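Local coordinates for glutamate ABC superfamily ATP binding cassette transporter, binding protein (Enterococcus faecium DO, PDB 5EYF) that probably captures glutamate outside the cell for uptake by an ABC transporter, enclosing the amino acid between two alpha/beta lobes, at residues L153-Y156 with A157-F160; E64-S67 with K68-I71; Q116-S119 with V120-N124. One frame throughout, in Å; residues are numbered along the deposited sequence. Where two conformers were deposited one is given.

In the fold
A binding protein of this family shows how one local device, a polar side chain closing on the backbone at the start of a helical turn, serves different ends. Contacts 1 and 2 both join the end of a strand to the helix after it and both touch the bound glutamate, but they belong to the two different lobes and do not meet, their nearest atoms lying about 5 Å apart. Contact 2 grips the ligand with charge and hydroxyl, whereas contact 1 brings a buried tyrosine against it. Contact 3, in the loop between strands 103-112 and 128-132, is far from the ligand; its apolar side chains are buried, while its charged ones face the second subunit.

Contact 1 (L153-Y156 with A157-F160); sequences LENY and AEAF. With GLU (glutamic acid), chain E.
Asn155 is the N-cap of helix 156-164 and its side chain caps Glu158 N, at the point where strand 149-153 hands over to the helix of a beta-alpha-beta crossover that returns in strand 170-172. Among the side-chain hydrogen bonds, Glu158 N reaches Asn155 OD1 over 2.8 Å, nearly in line with the amide C=O. The torsion chi1 of 54°, which sets CG between the backbone N and the carbonyl carbon, folds the short amide forward over the first turn. Glu158 replies in the other sense: its OE1 accepts from Glu154 N at 3.0 Å, almost straight at 173°. Since this donor lies one residue before the cap, the exchange resembles a capping box without meeting the definition. In the conformer given, the two glutamate side chains run alongside each other in the same direction, but the placing of the Glu154 carboxylate is doubtful.

Backbone bonds continue the turn. Ala159 N donates to Asn155 O at 2.9 Å, and Phe160 N to Tyr156 O at 2.8 Å.

The apolar part is smaller. Leu153 passes at about a right angle to the Glu158 side chain and brings its CD2 branch to 4.3 Å from Ala159 CB. The inner side of the helix is filled by Tyr156, Ala159 and Phe160, all of which rest on Met171, while the ring of Phe160 also meets Tyr188 edge-to-face.

The ring of Tyr156 also reaches the ligand pocket, beside Lys22 and Asp24, where its OH comes to 3.6 Å from CG of the bound glutamate.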
ATOM      1  N   LEU B 153     -14.196   0.998  21.893  1.00 39.47           N
ATOM      2  CA  LEU B 153     -13.939   2.003  22.915  1.00 37.03           C
ATOM      3  C   LEU B 153     -13.907   3.385  22.265  1.00 34.41           C
ATOM      4  O   LEU B 153     -13.918   3.525  21.042  1.00 34.10           O
ATOM      5  CB  LEU B 153     -12.628   1.708  23.664  1.00 37.82           C
ATOM      6  CG  LEU B 153     -12.531   0.476  24.576  1.00 38.46           C
ATOM      7  CD1 LEU B 153     -13.860   0.228  25.307  1.00 39.56           C
ATOM      8  CD2 LEU B 153     -12.087  -0.764  23.824  1.00 38.87           C
ATOM      9  N   GLU B 154     -13.863   4.426  23.090  0.57 34.02           N
ATOM     10  CA  GLU B 154     -14.031   5.761  22.534  0.57 35.97           C
ATOM     11  C   GLU B 154     -12.786   6.296  21.846  0.57 33.93           C
ATOM     12  O   GLU B 154     -12.911   7.185  20.996  0.57 35.07           O
ATOM     13  CB  GLU B 154     -14.462   6.739  23.628  0.57 40.13           C
ATOM     14  CG  GLU B 154     -15.782   6.382  24.290  0.57 44.88           C
ATOM     15  CD  GLU B 154     -16.952   6.412  23.328  0.57 49.29           C
ATOM     16  OE1 GLU B 154     -16.832   7.026  22.242  0.57 50.51           O
ATOM     17  OE2 GLU B 154     -18.000   5.819  23.661  0.57 51.22           O
ATOM     18  N   ASN B 155     -11.599   5.803  22.194  1.00 31.52           N
ATOM     19  CA  ASN B 155     -10.370   6.331  21.610  1.00 29.50           C
ATOM     20  C   ASN B 155      -9.240   5.328  21.837  1.00 27.07           C
ATOM     21  O   ASN B 155      -9.400   4.325  22.536  1.00 25.74           O
ATOM     22  CB  ASN B 155     -10.027   7.730  22.183  1.00 30.49           C
ATOM     23  CG  ASN B 155      -9.968   7.759  23.719  1.00 30.73           C
ATOM     24  OD1 ASN B 155      -9.299   6.942  24.338  1.00 30.57           O
ATOM     25  ND2 ASN B 155     -10.665   8.722  24.330  1.00 31.08           N
ATOM     26  N   TYR B 156      -8.076   5.637  21.260  1.00 25.97           N
ATOM     27  CA  TYR B 156      -6.952   4.715  21.362  1.00 25.34           C
ATOM     28  C   TYR B 156      -6.505   4.551  22.801  1.00 25.77           C
ATOM     29  O   TYR B 156      -6.160   3.446  23.222  1.00 25.60           O
ATOM     30  CB  TYR B 156      -5.768   5.186  20.523  1.00 25.34           C
ATOM     31  CG  TYR B 156      -6.044   5.400  19.072  1.00 25.73           C
ATOM     32  CD1 TYR B 156      -6.571   4.393  18.277  1.00 25.88           C
ATOM     33  CD2 TYR B 156      -5.764   6.621  18.481  1.00 26.17           C
ATOM     34  CE1 TYR B 156      -6.810   4.609  16.922  1.00 25.92           C
ATOM     35  CE2 TYR B 156      -5.997   6.839  17.131  1.00 26.57           C
ATOM     36  CZ  TYR B 156      -6.551   5.838  16.371  1.00 25.70           C
ATOM     37  OH  TYR B 156      -6.777   6.054  15.013  1.00 27.07           O
ATOM     38  N   ALA B 157      -6.470   5.648  23.563  1.00 28.54           N
ATOM     39  CA  ALA B 157      -6.031   5.564  24.951  1.00 28.33           C
ATOM     40  C   ALA B 157      -6.896   4.590  25.732  1.00 27.85           C
ATOM     41  O   ALA B 157      -6.383   3.752  26.485  1.00 27.77           O
ATOM     42  CB  ALA B 157      -6.060   6.951  25.596  1.00 29.61           C
ATOM     43  N   GLU B 158      -8.219   4.678  25.549  1.00 27.65           N
ATOM     44  CA  GLU B 158      -9.145   3.784  26.243  1.00 27.99           C
ATOM     45  C   GLU B 158      -8.964   2.350  25.769  1.00 24.20           C
ATOM     46  O   GLU B 158      -8.998   1.403  26.569  1.00 24.91           O
ATOM     47  CB  GLU B 158     -10.580   4.230  25.976  1.00 32.30           C
ATOM     48  CG  GLU B 158     -11.342   4.772  27.125  1.00 37.32           C
ATOM     49  CD  GLU B 158     -12.758   4.224  27.144  0.47 39.40           C
ATOM     50  OE1 GLU B 158     -13.440   4.287  26.094  0.74 39.54           O
ATOM     51  OE2 GLU B 158     -13.172   3.696  28.199  0.35 40.97           O
ATOM     52  N   ALA B 159      -8.786   2.173  24.453  1.00 24.73           N
ATOM     53  CA  ALA B 159      -8.554   0.847  23.905  1.00 22.49           C
ATOM     54  C   ALA B 159      -7.284   0.242  24.473  1.00 21.32           C
ATOM     55  O   ALA B 159      -7.243  -0.949  24.795  1.00 20.93           O
ATOM     56  CB  ALA B 159      -8.470   0.935  22.372  1.00 22.55           C
ATOM     57  N   PHE B 160      -6.234   1.048  24.624  1.00 22.41           N
ATOM     58  CA  PHE B 160      -4.986   0.498  25.141  1.00 23.17           C
ATOM     59  C   PHE B 160      -5.058   0.185  26.638  1.00 23.57           C
ATOM     60  O   PHE B 160      -4.517  -0.833  27.081  1.00 23.61           O
ATOM     61  CB  PHE B 160      -3.826   1.440  24.833  1.00 23.72           C
ATOM     62  CG  PHE B 160      -2.520   0.914  25.290  1.00 25.75           C
ATOM     63  CD1 PHE B 160      -2.077  -0.318  24.826  1.00 25.80           C
ATOM     64  CD2 PHE B 160      -1.739   1.614  26.199  1.00 28.77           C
ATOM     65  CE1 PHE B 160      -0.887  -0.845  25.236  1.00 27.93           C
ATOM     66  CE2 PHE B 160      -0.529   1.089  26.612  1.00 30.52           C
ATOM     67  CZ  PHE B 160      -0.109  -0.141  26.131  1.00 30.11           C
TER
HETATM   68  N   GLU E 301      -6.605   4.585   8.792  1.00 19.56           N
HETATM   69  CA  GLU E 301      -7.823   3.981   9.353  1.00 20.28           C
HETATM   70  C   GLU E 301      -9.052   4.775   8.932  1.00 21.40           C
HETATM   71  O   GLU E 301      -8.948   5.797   8.242  1.00 19.80           O
HETATM   72  CB  GLU E 301      -7.752   3.872  10.889  1.00 21.92           C
HETATM   73  CG  GLU E 301      -7.266   5.134  11.603  1.00 22.94           C
HETATM   74  CD  GLU E 301      -8.281   6.273  11.636  1.00 24.08           C
HETATM   75  OE1 GLU E 301      -7.840   7.426  11.691  1.00 23.07           O
HETATM   76  OE2 GLU E 301      -9.510   6.034  11.697  1.00 25.23           O
HETATM   77  OXT GLU E 301     -10.195   4.397   9.260  1.00 25.38           O

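Contact 2 (E64-S67 with K68-I71); sequences EVTS and KTRI. With GLU (glutamic acid), chain E.
Thr66 OG1 receives two backbone N-H groups from the turn that follows it: Thr69 N at 3.0 Å and, in a weak bond, Lys68 N. The exchange is mutual, because Thr66 N donates to Thr69 OG1 at 2.8 Å and nearly straight, at 172°. Each threonine hydroxyl thus holds the main chain of the other, and the two side chains slant across one another. A water bridges Thr69 OG1 to Glu64 O, tying the turn back to the end of strand 59-64. A second water accepts a hydrogen bond from Ile71 N and donates one to Ser67 O, standing where a direct helical bond would otherwise lie; Arg70 N closes on Thr66 O only weakly.

The turn presents Ser67 and Arg70 to the bound glutamate. Ser67 OG donates to its OE2 at 2.7 Å and is itself bonded to Lys22 NZ. Arg70 leaves its backbone with chi1 at 57° and then runs extended from CG to NE, which carries the guanidinium along the Ser67 backbone to the ligand. There NH1 meets glutamate OE1 at 2.8 Å, near the guanidinium plane, and NH2 meets OE2 at 3.1 Å, with a further weak bond from NH2 to O of the ligand's alpha-carboxylate. Ser67 OG lies 3.4 Å above one face of the guanidinium, toward its rim. At the root of the arginine, Val65 CG2 packs against Arg70 CB at 3.7 Å.

Lys22 and Arg92 add to the positive charge, which would be expected to suit the ligand's carboxylates. The reciprocal threonine bonds are those of a capping box, at the turn that leads into helix 70-75, and Ser67 and Arg70 beside it belong to the glutamate pocket.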
ATOM      1  N   GLU B  64      -8.509  20.194  15.814  1.00 26.82           N
ATOM      2  CA  GLU B  64      -8.619  18.792  16.190  1.00 27.30           C
ATOM      3  C   GLU B  64      -9.799  18.123  15.487  1.00 27.50           C
ATOM      4  O   GLU B  64     -10.934  18.617  15.539  1.00 29.65           O
ATOM      5  CB  GLU B  64      -8.775  18.642  17.706  1.00 31.67           C
ATOM      6  CG  GLU B  64      -9.063  17.187  18.037  1.00 33.52           C
ATOM      7  CD  GLU B  64      -8.986  16.823  19.502  1.00 37.73           C
ATOM      8  OE1 GLU B  64      -9.069  17.712  20.365  1.00 38.21           O
ATOM      9  OE2 GLU B  64      -8.856  15.608  19.786  1.00 40.28           O
ATOM     10  N   VAL B  65      -9.539  16.962  14.872  1.00 25.76           N
ATOM     11  CA  VAL B  65     -10.596  16.066  14.420  1.00 25.32           C
ATOM     12  C   VAL B  65     -10.381  14.694  15.051  1.00 25.14           C
ATOM     13  O   VAL B  65      -9.280  14.344  15.490  1.00 26.87           O
ATOM     14  CB  VAL B  65     -10.632  15.924  12.881  1.00 25.18           C
ATOM     15  CG1 VAL B  65     -10.711  17.290  12.222  1.00 25.40           C
ATOM     16  CG2 VAL B  65      -9.416  15.121  12.378  1.00 23.98           C
ATOM     17  N   THR B  66     -11.451  13.907  15.070  1.00 26.09           N
ATOM     18  CA  THR B  66     -11.383  12.488  15.363  1.00 26.39           C
ATOM     19  C   THR B  66     -11.826  11.721  14.117  1.00 26.69           C
ATOM     20  O   THR B  66     -12.298  12.300  13.136  1.00 27.62           O
ATOM     21  CB  THR B  66     -12.283  12.112  16.540  1.00 29.63           C
ATOM     22  OG1 THR B  66     -13.651  12.214  16.122  1.00 30.72           O
ATOM     23  CG2 THR B  66     -12.030  13.051  17.725  1.00 30.61           C
ATOM     24  N   SER B  67     -11.710  10.396  14.159  1.00 27.14           N
ATOM     25  CA  SER B  67     -12.273   9.620  13.057  1.00 28.51           C
ATOM     26  C   SER B  67     -13.770   9.853  12.917  1.00 30.09           C
ATOM     27  O   SER B  67     -14.302   9.810  11.803  1.00 30.39           O
ATOM     28  CB  SER B  67     -11.981   8.135  13.254  1.00 28.23           C
ATOM     29  OG  SER B  67     -10.581   7.940  13.317  1.00 30.31           O
ATOM     30  N   LYS B  68     -14.458  10.133  14.032  1.00 30.60           N
ATOM     31  CA  LYS B  68     -15.888  10.404  13.968  1.00 32.26           C
ATOM     32  C   LYS B  68     -16.179  11.787  13.394  1.00 32.73           C
ATOM     33  O   LYS B  68     -17.076  11.935  12.553  1.00 33.34           O
ATOM     34  CB  LYS B  68     -16.518  10.249  15.360  1.00 33.97           C
ATOM     35  CG  LYS B  68     -17.239   8.914  15.529  1.00 39.11           C
ATOM     36  CD  LYS B  68     -17.702   8.713  16.950  1.00 41.81           C
ATOM     37  CE  LYS B  68     -18.830   9.673  17.297  1.00 45.65           C
ATOM     38  NZ  LYS B  68     -20.083   9.383  16.531  1.00 48.14           N
ATOM     39  N   THR B  69     -15.433  12.809  13.817  1.00 29.39           N
ATOM     40  CA  THR B  69     -15.797  14.169  13.463  1.00 29.59           C
ATOM     41  C   THR B  69     -15.139  14.666  12.189  1.00 27.30           C
ATOM     42  O   THR B  69     -15.544  15.711  11.676  1.00 28.02           O
ATOM     43  CB  THR B  69     -15.430  15.136  14.595  1.00 30.63           C
ATOM     44  OG1 THR B  69     -14.007  15.125  14.769  1.00 29.99           O
ATOM     45  CG2 THR B  69     -16.117  14.723  15.901  1.00 32.70           C
ATOM     46  N   ARG B  70     -14.172  13.933  11.629  1.00 25.53           N
ATOM     47  CA  ARG B  70     -13.370  14.560  10.582  1.00 24.49           C
ATOM     48  C   ARG B  70     -14.201  14.874   9.338  1.00 23.20           C
ATOM     49  O   ARG B  70     -14.113  15.983   8.797  1.00 22.09           O
ATOM     50  CB  ARG B  70     -12.141  13.707  10.250  1.00 23.74           C
ATOM     51  CG  ARG B  70     -12.396  12.287   9.823  1.00 21.73           C
ATOM     52  CD  ARG B  70     -11.087  11.527   9.776  1.00 22.20           C
ATOM     53  NE  ARG B  70     -11.380  10.107   9.585  1.00 22.20           N
ATOM     54  CZ  ARG B  70     -10.549   9.104   9.832  1.00 21.36           C
ATOM     55  NH1 ARG B  70      -9.295   9.317  10.239  1.00 20.92           N
ATOM     56  NH2 ARG B  70     -10.994   7.856   9.661  1.00 22.34           N
ATOM     57  N   ILE B  71     -15.021  13.933   8.865  1.00 24.02           N
ATOM     58  CA  ILE B  71     -15.789  14.248   7.656  1.00 26.01           C
ATOM     59  C   ILE B  71     -16.854  15.314   7.965  1.00 26.59           C
ATOM     60  O   ILE B  71     -16.976  16.282   7.205  1.00 26.57           O
ATOM     61  CB  ILE B  71     -16.383  12.978   7.012  1.00 26.09           C
ATOM     62  CG1 ILE B  71     -15.268  12.093   6.414  1.00 26.23           C
ATOM     63  CG2 ILE B  71     -17.386  13.355   5.921  1.00 27.56           C
ATOM     64  CD1 ILE B  71     -15.830  10.863   5.720  1.00 26.51           C
TER
HETATM   65  N   GLU E 301      -6.605   4.585   8.792  1.00 19.56           N
HETATM   66  CA  GLU E 301      -7.823   3.981   9.353  1.00 20.28           C
HETATM   67  C   GLU E 301      -9.052   4.775   8.932  1.00 21.40           C
HETATM   68  O   GLU E 301      -8.948   5.797   8.242  1.00 19.80           O
HETATM   69  CB  GLU E 301      -7.752   3.872  10.889  1.00 21.92           C
HETATM   70  CG  GLU E 301      -7.266   5.134  11.603  1.00 22.94           C
HETATM   71  CD  GLU E 301      -8.281   6.273  11.636  1.00 24.08           C
HETATM   72  OE1 GLU E 301      -7.840   7.426  11.691  1.00 23.07           O
HETATM   73  OE2 GLU E 301      -9.510   6.034  11.697  1.00 25.23           O
HETATM   74  OXT GLU E 301     -10.195   4.397   9.260  1.00 25.38           O
HETATM   75  O   HOH W   1     -13.190  16.916  16.715  1.00 26.83           O
HETATM   76  O   HOH W   2     -15.645  11.151   9.819  1.00 26.64           O

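Contact 3 (Q116-S119 with V120-N124); sequences QIKS and VDDLN
Asp122 turns its carboxylate back onto Lys118, and OD2 takes the backbone N-H of that lysine at 2.8 Å on its anti lone pair. A water also lies 2.9 Å from Asp122 OD2 and within bonding distance of Gln116 O, although it has more acceptors around it than protons to give. The other oxygen, OD1, forms a salt bridge with Lys118 NZ of the second subunit, and Lys118 NZ here does the same with Asp122 OD1 of that second subunit. Within one chain the two charges do not meet, NZ of Lys118 and OD2 of Asp122 being 5.8 Å apart.

Ser119 serves as a double acceptor. With chi1 at 81°, its OG swings over the turn and accepts Asp121 N at 3.0 Å, while Ser119 O accepts Asp122 N at 3.0 Å from well above the carbonyl plane. Ser119 N, by contrast, is buried without a partner.

Behind these polar groups, Ile117 CD1 meets Leu123 CD2 at 4.0 Å, their side chains crossing at about a right angle, both in contact with Leu109 of strand 103-112. Serine hydroxyl and carbonyl together make an ST motif opening a 3-10 turn, here placed at an interface where reciprocal salt bridges run to the second subunit.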
ATOM      1  N   GLN B 116      -0.866 -16.112  23.169  1.00 27.65           N
ATOM      2  CA  GLN B 116      -1.062 -17.190  22.207  1.00 28.81           C
ATOM      3  C   GLN B 116      -1.480 -16.663  20.833  1.00 30.02           C
ATOM      4  O   GLN B 116      -1.287 -17.361  19.831  1.00 32.43           O
ATOM      5  CB  GLN B 116      -2.099 -18.167  22.780  1.00 30.49           C
ATOM      6  CG  GLN B 116      -2.351 -19.460  22.004  1.00 31.51           C
ATOM      7  CD  GLN B 116      -1.124 -20.339  21.850  1.00 34.25           C
ATOM      8  OE1 GLN B 116      -0.969 -21.002  20.829  1.00 36.69           O
ATOM      9  NE2 GLN B 116      -0.251 -20.351  22.854  1.00 33.26           N
ATOM     10  N   ILE B 117      -2.014 -15.444  20.764  1.00 28.27           N
ATOM     11  CA  ILE B 117      -2.467 -14.829  19.513  1.00 26.60           C
ATOM     12  C   ILE B 117      -1.249 -14.348  18.727  1.00 28.66           C
ATOM     13  O   ILE B 117      -0.496 -13.492  19.199  1.00 28.65           O
ATOM     14  CB  ILE B 117      -3.438 -13.670  19.810  1.00 25.18           C
ATOM     15  CG1 ILE B 117      -4.731 -14.229  20.426  1.00 25.08           C
ATOM     16  CG2 ILE B 117      -3.728 -12.825  18.561  1.00 24.08           C
ATOM     17  CD1 ILE B 117      -5.647 -13.173  21.006  1.00 24.85           C
ATOM     18  N   LYS B 118      -1.056 -14.891  17.515  1.00 29.85           N
ATOM     19  CA  LYS B 118       0.100 -14.559  16.689  1.00 31.28           C
ATOM     20  C   LYS B 118      -0.256 -13.836  15.402  1.00 29.51           C
ATOM     21  O   LYS B 118       0.650 -13.352  14.707  1.00 29.87           O
ATOM     22  CB  LYS B 118       0.877 -15.820  16.297  1.00 35.18           C
ATOM     23  CG  LYS B 118       1.138 -16.805  17.412  1.00 38.54           C
ATOM     24  CD  LYS B 118       1.373 -18.157  16.760  1.00 41.43           C
ATOM     25  CE  LYS B 118       1.955 -19.179  17.720  1.00 42.93           C
ATOM     26  NZ  LYS B 118       2.535 -20.336  16.966  1.00 43.12           N
ATOM     27  N   SER B 119      -1.529 -13.785  15.050  1.00 26.58           N
ATOM     28  CA  SER B 119      -1.963 -13.145  13.823  1.00 26.56           C
ATOM     29  C   SER B 119      -3.476 -13.080  13.848  1.00 25.66           C
ATOM     30  O   SER B 119      -4.136 -13.627  14.742  1.00 23.37           O
ATOM     31  CB  SER B 119      -1.495 -13.910  12.587  1.00 28.32           C
ATOM     32  OG  SER B 119      -2.360 -15.007  12.332  1.00 27.72           O
ATOM     33  N   VAL B 120      -4.017 -12.416  12.827  1.00 24.08           N
ATOM     34  CA  VAL B 120      -5.456 -12.308  12.694  1.00 25.29           C
ATOM     35  C   VAL B 120      -6.094 -13.689  12.604  1.00 25.00           C
ATOM     36  O   VAL B 120      -7.250 -13.852  12.982  1.00 25.49           O
ATOM     37  CB  VAL B 120      -5.773 -11.417  11.474  1.00 25.93           C
ATOM     38  CG1 VAL B 120      -5.440 -12.147  10.182  1.00 25.69           C
ATOM     39  CG2 VAL B 120      -7.215 -10.901  11.523  1.00 27.26           C
ATOM     40  N   ASP B 121      -5.346 -14.700  12.162  1.00 26.11           N
ATOM     41  CA  ASP B 121      -5.910 -16.036  12.031  1.00 27.99           C
ATOM     42  C   ASP B 121      -6.248 -16.655  13.387  1.00 27.80           C
ATOM     43  O   ASP B 121      -7.031 -17.607  13.450  1.00 28.64           O
ATOM     44  CB  ASP B 121      -4.941 -16.952  11.256  1.00 34.07           C
ATOM     45  CG  ASP B 121      -4.796 -16.562   9.777  1.00 39.57           C
ATOM     46  OD1 ASP B 121      -5.683 -15.850   9.265  1.00 41.26           O
ATOM     47  OD2 ASP B 121      -3.810 -17.000   9.113  1.00 42.05           O
ATOM     48  N   ASP B 122      -5.690 -16.139  14.469  1.00 28.01           N
ATOM     49  CA  ASP B 122      -5.919 -16.660  15.813  1.00 27.21           C
ATOM     50  C   ASP B 122      -7.070 -15.968  16.545  1.00 27.46           C
ATOM     51  O   ASP B 122      -7.264 -16.210  17.735  1.00 28.27           O
ATOM     52  CB  ASP B 122      -4.642 -16.513  16.646  1.00 28.90           C
ATOM     53  CG  ASP B 122      -3.540 -17.457  16.195  1.00 31.07           C
ATOM     54  OD1 ASP B 122      -3.878 -18.506  15.605  1.00 31.82           O
ATOM     55  OD2 ASP B 122      -2.340 -17.158  16.431  1.00 31.41           O
ATOM     56  N   LEU B 123      -7.798 -15.083  15.889  1.00 24.55           N
ATOM     57  CA  LEU B 123      -8.964 -14.458  16.485  1.00 26.36           C
ATOM     58  C   LEU B 123     -10.204 -15.283  16.169  1.00 29.77           C
ATOM     59  O   LEU B 123     -10.377 -15.771  15.043  1.00 32.32           O
ATOM     60  CB  LEU B 123      -9.121 -13.032  15.965  1.00 25.28           C
ATOM     61  CG  LEU B 123      -7.917 -12.133  16.274  1.00 24.92           C
ATOM     62  CD1 LEU B 123      -8.119 -10.722  15.685  1.00 25.73           C
ATOM     63  CD2 LEU B 123      -7.666 -12.056  17.788  1.00 25.42           C
ATOM     64  N   ASN B 124     -11.063 -15.441  17.168  1.00 28.56           N
ATOM     65  CA  ASN B 124     -12.197 -16.348  17.057  1.00 29.93           C
ATOM     66  C   ASN B 124     -13.212 -15.970  18.134  1.00 31.60           C
ATOM     67  O   ASN B 124     -13.023 -15.001  18.875  1.00 32.12           O
ATOM     68  CB  ASN B 124     -11.722 -17.794  17.206  1.00 30.24           C
ATOM     69  CG  ASN B 124     -10.974 -18.008  18.521  1.00 31.59           C
ATOM     70  OD1 ASN B 124     -11.546 -17.822  19.594  1.00 32.03           O
ATOM     71  ND2 ASN B 124      -9.686 -18.350  18.441  1.00 30.11           N
TER
HETATM   72  O   HOH W   3      -1.458 -19.466  17.866  1.00 35.28           O